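Putative peptidase (Bacteroides fragilis, PDB 5DYN) is a clostripain-family (peptidase C11) cysteine protease, represented here by its C-terminal part, and probably activates the Bacteroides fragilis toxin by proteolytic cleavage. Local coordinates at residues 27-31 against 82-86; 126-131 against 235-241; 160-164 against 174-178. All blocks are in the same frame, centred on the assembly; numbering follows the deposited sequence.

Contact 1 of 3, residues 27-31 against 82-86; sequences FLFFD and IASCY
I82 of helix 78-92 drops its two branches onto two phenylalanine rings, F27 and F29, of strand 25-31, where the helix packs on the mixed beta-sheet of the clan CD (caspase-like) alpha/beta fold of the clostripain family. The strand and helix segments run in nearly the same direction, at 24°, with their axes 11.4 Å apart, a gap bridged here by long and aromatic side chains. From CB, the I82 side chain divides. CG2 lies anti to the backbone N and sits over the centre of the F29 ring, 4.0 Å from its centroid. CG1 takes the other course, anti to the carbonyl carbon, and carries CD1 to the middle of one F27 face, where CD1 lies 3.6 Å from the ring centroid. Both are CH-pi contacts almost along the ring normals, and a beta-branched isoleucine suits the place because one CB serves both rings. One turn on, Y86 meets F29 rim to rim: Y86 CD1 is 3.5 Å from F29 CZ, the planes stand at 90°, and neither ring covers the other's face. The ring of Y86 leads its polar end past this apolar patch to D31. I82 is also covered by I52, V68 and M72, and the sheet continues past strand 25-31 into a parallel strand of the neighbouring subunit, whose V114 packs on F29. D31 is buried, so its carboxylate needs partners: OD2 takes the backbone N-H of A63, together with a weak bond from the Y65 hydroxyl. The other oxygen accepts from the tyrosine, Y86 OH to D31 OD1 at 3.1 Å, arriving on the syn side and 24° out of the carboxylate plane.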
loop_
_atom_site.group_PDB
_atom_site.type_symbol
_atom_site.label_atom_id
_atom_site.label_comp_id
_atom_site.label_asym_id
_atom_site.label_seq_id
_atom_site.Cartn_x
_atom_site.Cartn_y
_atom_site.Cartn_z
ATOM N N PHE B 27 7.109 -3.320 8.940
ATOM C CA PHE B 27 5.932 -2.972 8.161
ATOM C C PHE B 27 6.306 -2.253 6.872
ATOM O O PHE B 27 7.306 -1.536 6.816
ATOM C CB PHE B 27 4.980 -2.100 8.989
ATOM C CG PHE B 27 5.617 -0.851 9.545
ATOM C CD1 PHE B 27 5.720 0.299 8.774
ATOM C CD2 PHE B 27 6.098 -0.823 10.845
ATOM C CE1 PHE B 27 6.303 1.446 9.284
ATOM C CE2 PHE B 27 6.681 0.322 11.361
ATOM C CZ PHE B 27 6.783 1.457 10.581
ATOM N N LEU B 28 5.501 -2.462 5.836
ATOM C CA LEU B 28 5.590 -1.666 4.619
ATOM C C LEU B 28 4.311 -0.851 4.479
ATOM O O LEU B 28 3.302 -1.341 3.973
ATOM C CB LEU B 28 5.808 -2.547 3.386
ATOM C CG LEU B 28 7.235 -3.027 3.104
ATOM C CD1 LEU B 28 7.643 -4.132 4.064
ATOM C CD2 LEU B 28 7.372 -3.491 1.660
ATOM N N PHE B 29 4.354 0.390 4.949
ATOM C CA PHE B 29 3.177 1.248 4.933
ATOM C C PHE B 29 3.103 2.031 3.624
ATOM O O PHE B 29 3.915 2.922 3.373
ATOM C CB PHE B 29 3.195 2.203 6.133
ATOM C CG PHE B 29 2.037 3.166 6.170
ATOM C CD1 PHE B 29 0.801 2.819 5.643
ATOM C CD2 PHE B 29 2.191 4.426 6.727
ATOM C CE1 PHE B 29 -0.255 3.709 5.672
ATOM C CE2 PHE B 29 1.138 5.319 6.759
ATOM C CZ PHE B 29 -0.087 4.959 6.231
ATOM N N PHE B 30 2.122 1.687 2.795
ATOM C CA PHE B 30 1.872 2.410 1.554
ATOM C C PHE B 30 0.768 3.445 1.728
ATOM O O PHE B 30 -0.415 3.139 1.573
ATOM C CB PHE B 30 1.495 1.446 0.427
ATOM C CG PHE B 30 2.671 0.766 -0.210
ATOM C CD1 PHE B 30 3.246 -0.347 0.376
ATOM C CD2 PHE B 30 3.198 1.238 -1.399
ATOM C CE1 PHE B 30 4.327 -0.975 -0.209
ATOM C CE2 PHE B 30 4.282 0.615 -1.989
ATOM C CZ PHE B 30 4.846 -0.493 -1.392
ATOM N N ASP B 31 1.158 4.670 2.058
ATOM C CA ASP B 31 0.223 5.786 2.059
ATOM C C ASP B 31 -0.031 6.189 0.611
ATOM O O ASP B 31 0.375 7.267 0.174
ATOM C CB ASP B 31 0.770 6.966 2.864
ATOM C CG ASP B 31 -0.328 7.856 3.413
ATOM O OD1 ASP B 31 -1.500 7.671 3.017
ATOM O OD2 ASP B 31 -0.018 8.749 4.232
ATOM N N ILE B 82 -0.598 1.586 13.483
ATOM C CA ILE B 82 -0.585 2.471 12.318
ATOM C C ILE B 82 -1.947 2.475 11.627
ATOM O O ILE B 82 -2.513 3.532 11.342
ATOM C CB ILE B 82 0.493 2.060 11.292
ATOM C CG1 ILE B 82 1.896 2.310 11.848
ATOM C CG2 ILE B 82 0.314 2.829 9.989
ATOM C CD1 ILE B 82 2.996 1.664 11.032
ATOM N N ALA B 83 -2.471 1.280 11.371
ATOM C CA ALA B 83 -3.753 1.130 10.695
ATOM C C ALA B 83 -4.904 1.709 11.511
ATOM O O ALA B 83 -5.726 2.463 10.985
ATOM C CB ALA B 83 -4.017 -0.330 10.390
ATOM N N SER B 84 -4.964 1.351 12.790
ATOM C CA SER B 84 -6.043 1.815 13.660
ATOM C C SER B 84 -6.015 3.334 13.821
ATOM O O SER B 84 -7.065 3.973 13.846
ATOM C CB SER B 84 -5.967 1.134 15.028
ATOM O OG SER B 84 -4.718 1.374 15.652
ATOM N N CYS B 85 -4.817 3.906 13.922
ATOM C CA CYS B 85 -4.668 5.362 13.982
ATOM C C CYS B 85 -5.214 6.018 12.723
ATOM O O CYS B 85 -6.000 6.961 12.796
ATOM C CB CYS B 85 -3.202 5.758 14.172
ATOM S SG CYS B 85 -2.583 5.566 15.850
ATOM N N TYR B 86 -4.778 5.507 11.577
ATOM C CA TYR B 86 -5.230 5.985 10.280
ATOM C C TYR B 86 -6.754 5.950 10.215
ATOM O O TYR B 86 -7.395 6.938 9.840
ATOM C CB TYR B 86 -4.647 5.126 9.157
ATOM C CG TYR B 86 -4.595 5.785 7.793
ATOM C CD1 TYR B 86 -3.422 5.780 7.039
ATOM C CD2 TYR B 86 -5.705 6.427 7.265
ATOM C CE1 TYR B 86 -3.371 6.372 5.797
ATOM C CE2 TYR B 86 -5.661 7.029 6.023
ATOM C CZ TYR B 86 -4.493 7.000 5.295
ATOM O OH TYR B 86 -4.452 7.600 4.062
#

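Contact 2 of 3, residues 126-131 against 235-241; sequences TSKVLP and VSGWADT. With NA (sodium ion), chain G.
The carbonyl O of W238 accepts two bonds from T241, and both residues touch L130 across the contact. T241 OG1 reaches W238 O at 2.6 Å, and the T241 backbone N reaches it as well. This short 3-10 turn follows helix 231-236 in the clostripain-family fold and packs on the turn between helices 119-127 and 130-133. With the T241 hydroxyl held between its own backbone N and carbonyl carbon (chi1 62°), the methyl CG2 is left to press on L130, 3.4 Å from L130 O. Where helix 231-236 ends, G237 has positive phi (107°) and its CA comes within 4.0 Å of S127 CA; glycine, with no side chain, lets the two backbones meet there. The carbonyl of S236 points into the same seam, making a CA-H...O contact with S127 CA, 3.1 Å from S236 O. P131 fits the surface of the turn, its pyrrolidine ring setting CB and CG against D240 CB and the G237 carbonyl O. L130 fills the inner side: its branched end sends CD2 over one face of the W238 indole, 3.5 Å from the centroid of the five-membered ring. A tryptophan suits the place by this broad face; W238 NE1 at its edge is modelled 3.0 Å from a sodium ion, an unusual neighbour for an indole N-H, which T213, Y227 and W232 also surround.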
loop_
_atom_site.group_PDB
_atom_site.type_symbol
_atom_site.label_atom_id
_atom_site.label_comp_id
_atom_site.label_asym_id
_atom_site.label_seq_id
_atom_site.Cartn_x
_atom_site.Cartn_y
_atom_site.Cartn_z
ATOM N N THR B 126 -5.005 -20.872 -3.163
ATOM C CA THR B 126 -5.674 -20.334 -4.340
ATOM C C THR B 126 -5.473 -21.236 -5.556
ATOM O O THR B 126 -6.375 -21.387 -6.381
ATOM C CB THR B 126 -5.173 -18.915 -4.658
ATOM O OG1 THR B 126 -5.231 -18.113 -3.470
ATOM C CG2 THR B 126 -6.028 -18.279 -5.725
ATOM N N SER B 127 -4.296 -21.854 -5.652
ATOM C CA SER B 127 -3.993 -22.750 -6.766
ATOM C C SER B 127 -4.861 -24.007 -6.741
ATOM O O SER B 127 -5.040 -24.659 -7.765
ATOM C CB SER B 127 -2.512 -23.138 -6.762
ATOM O OG SER B 127 -2.188 -23.907 -5.620
ATOM N N LYS B 128 -5.398 -24.343 -5.572
ATOM C CA LYS B 128 -6.295 -25.488 -5.445
ATOM C C LYS B 128 -7.700 -25.135 -5.930
ATOM O O LYS B 128 -8.523 -26.015 -6.174
ATOM C CB LYS B 128 -6.353 -25.972 -3.993
ATOM C CG LYS B 128 -5.024 -26.463 -3.435
ATOM C CD LYS B 128 -5.146 -26.868 -1.970
ATOM C CE LYS B 128 -3.974 -27.748 -1.538
ATOM N NZ LYS B 128 -4.102 -28.226 -0.129
ATOM N N VAL B 129 -7.969 -23.842 -6.070
ATOM C CA VAL B 129 -9.305 -23.370 -6.419
ATOM C C VAL B 129 -9.437 -22.964 -7.884
ATOM O O VAL B 129 -10.300 -23.471 -8.601
ATOM C CB VAL B 129 -9.711 -22.164 -5.547
ATOM C CG1 VAL B 129 -11.037 -21.588 -6.020
ATOM C CG2 VAL B 129 -9.780 -22.564 -4.079
ATOM N N LEU B 130 -8.572 -22.051 -8.316
ATOM C CA LEU B 130 -8.702 -21.384 -9.614
ATOM C C LEU B 130 -8.820 -22.302 -10.846
ATOM O O LEU B 130 -9.734 -22.116 -11.649
ATOM C CB LEU B 130 -7.531 -20.414 -9.807
ATOM C CG LEU B 130 -7.793 -18.954 -9.433
ATOM C CD1 LEU B 130 -8.628 -18.850 -8.168
ATOM C CD2 LEU B 130 -6.479 -18.201 -9.275
ATOM N N PRO B 131 -7.904 -23.279 -11.017
ATOM C CA PRO B 131 -8.046 -24.108 -12.222
ATOM C C PRO B 131 -9.324 -24.934 -12.200
ATOM O O PRO B 131 -9.919 -25.203 -13.240
ATOM C CB PRO B 131 -6.814 -25.025 -12.174
ATOM C CG PRO B 131 -5.873 -24.376 -11.214
ATOM C CD PRO B 131 -6.738 -23.688 -10.214
ATOM N N VAL B 235 1.944 -18.406 -9.408
ATOM C CA VAL B 235 1.745 -19.329 -8.294
ATOM C C VAL B 235 0.295 -19.418 -7.819
ATOM O O VAL B 235 -0.028 -20.247 -6.972
ATOM C CB VAL B 235 2.628 -18.941 -7.082
ATOM C CG1 VAL B 235 4.102 -19.084 -7.428
ATOM C CG2 VAL B 235 2.315 -17.523 -6.624
ATOM N N SER B 236 -0.575 -18.571 -8.361
ATOM C CA SER B 236 -1.957 -18.510 -7.892
ATOM C C SER B 236 -2.844 -19.579 -8.518
ATOM O O SER B 236 -3.901 -19.902 -7.978
ATOM C CB SER B 236 -2.560 -17.138 -8.178
ATOM O OG SER B 236 -2.499 -16.843 -9.563
ATOM N N GLY B 237 -2.424 -20.107 -9.662
ATOM C CA GLY B 237 -3.207 -21.099 -10.374
ATOM C C GLY B 237 -3.860 -20.536 -11.625
ATOM O O GLY B 237 -4.477 -21.274 -12.396
ATOM N N TRP B 238 -3.726 -19.228 -11.821
ATOM C CA TRP B 238 -4.305 -18.552 -12.980
ATOM C C TRP B 238 -3.792 -19.124 -14.297
ATOM O O TRP B 238 -4.531 -19.180 -15.281
ATOM C CB TRP B 238 -4.018 -17.047 -12.930
ATOM C CG TRP B 238 -5.061 -16.255 -12.201
ATOM C CD1 TRP B 238 -4.899 -15.554 -11.042
ATOM C CD2 TRP B 238 -6.432 -16.086 -12.583
ATOM N NE1 TRP B 238 -6.079 -14.956 -10.680
ATOM C CE2 TRP B 238 -7.038 -15.267 -11.608
ATOM C CE3 TRP B 238 -7.205 -16.544 -13.655
ATOM C CZ2 TRP B 238 -8.383 -14.901 -11.672
ATOM C CZ3 TRP B 238 -8.538 -16.178 -13.717
ATOM C CH2 TRP B 238 -9.114 -15.367 -12.730
ATOM N N ALA B 239 -2.530 -19.549 -14.311
ATOM C CA ALA B 239 -1.917 -20.115 -15.514
ATOM C C ALA B 239 -2.630 -21.387 -15.968
ATOM O O ALA B 239 -2.609 -21.733 -17.148
ATOM C CB ALA B 239 -0.439 -20.402 -15.273
ATOM N N ASP B 240 -3.267 -22.072 -15.026
ATOM C CA ASP B 240 -3.942 -23.330 -15.318
ATOM C C ASP B 240 -5.452 -23.171 -15.487
ATOM O O ASP B 240 -6.172 -24.162 -15.596
ATOM C CB ASP B 240 -3.648 -24.348 -14.214
ATOM C CG ASP B 240 -2.171 -24.666 -14.096
ATOM O OD1 ASP B 240 -1.494 -24.761 -15.142
ATOM O OD2 ASP B 240 -1.682 -24.815 -12.955
ATOM N N THR B 241 -5.935 -21.930 -15.500
ATOM C CA THR B 241 -7.351 -21.678 -15.762
ATOM C C THR B 241 -7.609 -21.648 -17.264
ATOM O O THR B 241 -6.674 -21.586 -18.059
ATOM C CB THR B 241 -7.838 -20.347 -15.142
ATOM O OG1 THR B 241 -7.130 -19.250 -15.731
ATOM C CG2 THR B 241 -7.632 -20.336 -13.635
HETATM NA NA NA G . -5.399 -13.227 -8.359
#

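Contact 3 of 3, residues 160-164 against 174-178; sequences LDRFI and YDSWR
I164 sets CG1 and CG2 on one face of the W177 indole at the apolar centre of this helical hairpin, in which helices 160-167 and 172-182 pack antiparallel at 159°. Its CG1 stands over the six-membered ring, 3.7 Å from the centroid, and CG2 spreads over the ring-fusion side, so a branched side chain covers much of that face. L160, a turn earlier, closes on the rim instead: L160 CG is 3.7 Å from W177 CZ2. Keeping CG anti to the backbone N (chi1 180°), W177 extends straight across the gap, and its indole nitrogen faces T126 of helix 119-127. Outward from the indole the contact turns polar. The carboxylate of D161 brings OD1 up to the indole edge, where Y174 OH donates to D161 OD1 at 2.7 Å, on the syn side of the oxygen. R162 takes the other oxygen side-on with NE and NH2, both bonded to D161 OD2, the NE at 3.0 Å; K209 makes a further salt bridge to it. Bent at chi2 and chi3, R162 doubles back, and NH2 also offers Y174 OH a weak bond. R178 gives the same hydroxyl another weak one, while its NE pairs with D182; R178 NH1 is 3.8 Å from D161 OD1, a long ion pair of charge alone, with no N-H pointing at the oxygen. Three basic groups gather about one buried carboxylate, which would probably favour its ionised form, and Y174 OH, receiving from arginines while giving to D161, lets one polar atom take part in bonds from both helices.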
loop_
_atom_site.group_PDB
_atom_site.type_symbol
_atom_site.label_atom_id
_atom_site.label_comp_id
_atom_site.label_asym_id
_atom_site.label_seq_id
_atom_site.Cartn_x
_atom_site.Cartn_y
_atom_site.Cartn_z
ATOM N N LEU B 160 -10.694 -10.113 -3.244
ATOM C CA LEU B 160 -10.252 -11.482 -3.495
ATOM C C LEU B 160 -11.170 -12.517 -2.857
ATOM O O LEU B 160 -11.567 -13.490 -3.501
ATOM C CB LEU B 160 -8.820 -11.677 -2.991
ATOM C CG LEU B 160 -8.270 -13.105 -3.043
ATOM C CD1 LEU B 160 -8.151 -13.583 -4.478
ATOM C CD2 LEU B 160 -6.929 -13.193 -2.330
ATOM N N ASP B 161 -11.507 -12.302 -1.591
ATOM C CA ASP B 161 -12.335 -13.248 -0.855
ATOM C C ASP B 161 -13.718 -13.420 -1.480
ATOM O O ASP B 161 -14.200 -14.543 -1.629
ATOM C CB ASP B 161 -12.478 -12.810 0.601
ATOM C CG ASP B 161 -13.495 -13.640 1.357
ATOM O OD1 ASP B 161 -13.129 -14.739 1.827
ATOM O OD2 ASP B 161 -14.658 -13.195 1.479
ATOM N N ARG B 162 -14.351 -12.312 -1.847
ATOM C CA ARG B 162 -15.682 -12.371 -2.440
ATOM C C ARG B 162 -15.648 -12.998 -3.830
ATOM O O ARG B 162 -16.617 -13.626 -4.260
ATOM C CB ARG B 162 -16.304 -10.975 -2.500
ATOM C CG ARG B 162 -16.649 -10.390 -1.139
ATOM C CD ARG B 162 -17.774 -11.163 -0.463
ATOM N NE ARG B 162 -17.289 -12.325 0.276
ATOM C CZ ARG B 162 -18.073 -13.229 0.853
ATOM N NH1 ARG B 162 -19.392 -13.113 0.782
ATOM N NH2 ARG B 162 -17.536 -14.252 1.503
ATOM N N PHE B 163 -14.528 -12.833 -4.526
ATOM C CA PHE B 163 -14.355 -13.442 -5.840
ATOM C C PHE B 163 -14.237 -14.965 -5.742
ATOM O O PHE B 163 -14.856 -15.693 -6.523
ATOM C CB PHE B 163 -13.126 -12.859 -6.542
ATOM C CG PHE B 163 -12.735 -13.597 -7.791
ATOM C CD1 PHE B 163 -13.565 -13.600 -8.900
ATOM C CD2 PHE B 163 -11.533 -14.285 -7.857
ATOM C CE1 PHE B 163 -13.207 -14.280 -10.052
ATOM C CE2 PHE B 163 -11.168 -14.967 -9.008
ATOM C CZ PHE B 163 -12.008 -14.966 -10.105
ATOM N N ILE B 164 -13.444 -15.443 -4.788
ATOM C CA ILE B 164 -13.304 -16.881 -4.576
ATOM C C ILE B 164 -14.641 -17.452 -4.113
ATOM O O ILE B 164 -15.032 -18.550 -4.510
ATOM C CB ILE B 164 -12.198 -17.218 -3.544
ATOM C CG1 ILE B 164 -10.849 -16.665 -4.003
ATOM C CG2 ILE B 164 -12.077 -18.721 -3.354
ATOM C CD1 ILE B 164 -10.357 -17.263 -5.305
ATOM N N TYR B 174 -14.481 -23.257 -0.671
ATOM C CA TYR B 174 -14.337 -21.900 -0.179
ATOM C C TYR B 174 -13.849 -21.912 1.262
ATOM O O TYR B 174 -12.905 -21.204 1.607
ATOM C CB TYR B 174 -15.651 -21.123 -0.281
ATOM C CG TYR B 174 -15.578 -19.783 0.415
ATOM C CD1 TYR B 174 -14.839 -18.735 -0.127
ATOM C CD2 TYR B 174 -16.223 -19.571 1.625
ATOM C CE1 TYR B 174 -14.755 -17.513 0.512
ATOM C CE2 TYR B 174 -16.147 -18.354 2.270
ATOM C CZ TYR B 174 -15.412 -17.328 1.711
ATOM O OH TYR B 174 -15.338 -16.112 2.358
ATOM N N ASP B 175 -14.498 -22.726 2.094
ATOM C CA ASP B 175 -14.157 -22.827 3.510
ATOM C C ASP B 175 -12.695 -23.194 3.713
ATOM O O ASP B 175 -12.025 -22.643 4.585
ATOM C CB ASP B 175 -15.051 -23.854 4.202
ATOM C CG ASP B 175 -16.519 -23.500 4.110
ATOM O OD1 ASP B 175 -16.829 -22.302 3.940
ATOM O OD2 ASP B 175 -17.364 -24.413 4.212
ATOM N N SER B 176 -12.208 -24.127 2.900
ATOM C CA SER B 176 -10.809 -24.531 2.947
ATOM C C SER B 176 -9.917 -23.353 2.597
ATOM O O SER B 176 -8.962 -23.051 3.313
ATOM C CB SER B 176 -10.546 -25.696 1.994
ATOM O OG SER B 176 -11.192 -26.874 2.442
ATOM N N TRP B 177 -10.243 -22.687 1.494
ATOM C CA TRP B 177 -9.499 -21.515 1.055
ATOM C C TRP B 177 -9.600 -20.394 2.083
ATOM O O TRP B 177 -8.616 -19.712 2.372
ATOM C CB TRP B 177 -10.008 -21.030 -0.304
ATOM C CG TRP B 177 -9.289 -19.820 -0.808
ATOM C CD1 TRP B 177 -8.185 -19.798 -1.607
ATOM C CD2 TRP B 177 -9.619 -18.450 -0.541
ATOM N NE1 TRP B 177 -7.807 -18.502 -1.856
ATOM C CE2 TRP B 177 -8.671 -17.654 -1.212
ATOM C CE3 TRP B 177 -10.623 -17.821 0.203
ATOM C CZ2 TRP B 177 -8.697 -16.260 -1.166
ATOM C CZ3 TRP B 177 -10.648 -16.437 0.248
ATOM C CH2 TRP B 177 -9.691 -15.672 -0.432
ATOM N N ARG B 178 -10.799 -20.220 2.631
ATOM C CA ARG B 178 -11.067 -19.181 3.617
ATOM C C ARG B 178 -10.200 -19.342 4.866
ATOM O O ARG B 178 -9.819 -18.355 5.498
ATOM C CB ARG B 178 -12.549 -19.196 3.996
ATOM C CG ARG B 178 -12.928 -18.226 5.092
ATOM C CD ARG B 178 -12.597 -16.798 4.712
ATOM N NE ARG B 178 -13.036 -15.869 5.747
ATOM C CZ ARG B 178 -14.254 -15.342 5.805
ATOM N NH1 ARG B 178 -15.157 -15.647 4.882
ATOM N NH2 ARG B 178 -14.570 -14.507 6.785
#

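How the contacts relate
Contacts 2 and 3 form one packed region, with centres 13 Å apart and contact 3 nested inside the chain loop closed by contact 2. T126 OG1 and W177 NE1, 3.1 Å apart, probably share a hydrogen bond, L130 CD1 packs on I164 CD1 at 3.7 Å, and sodium-site W238 leans on F163. Contact 1 lies on the opposite side of the chain's centre, about 17 Å from either at the nearest atoms, and faces the subunit interface, whereas no other chain touches the remaining two. The D31 side chain is about 6 Å from a bound sodium ion. In clan CD peptidases the catalytic cysteine typically follows a core strand, so contact 1 probably lies nearest the active site.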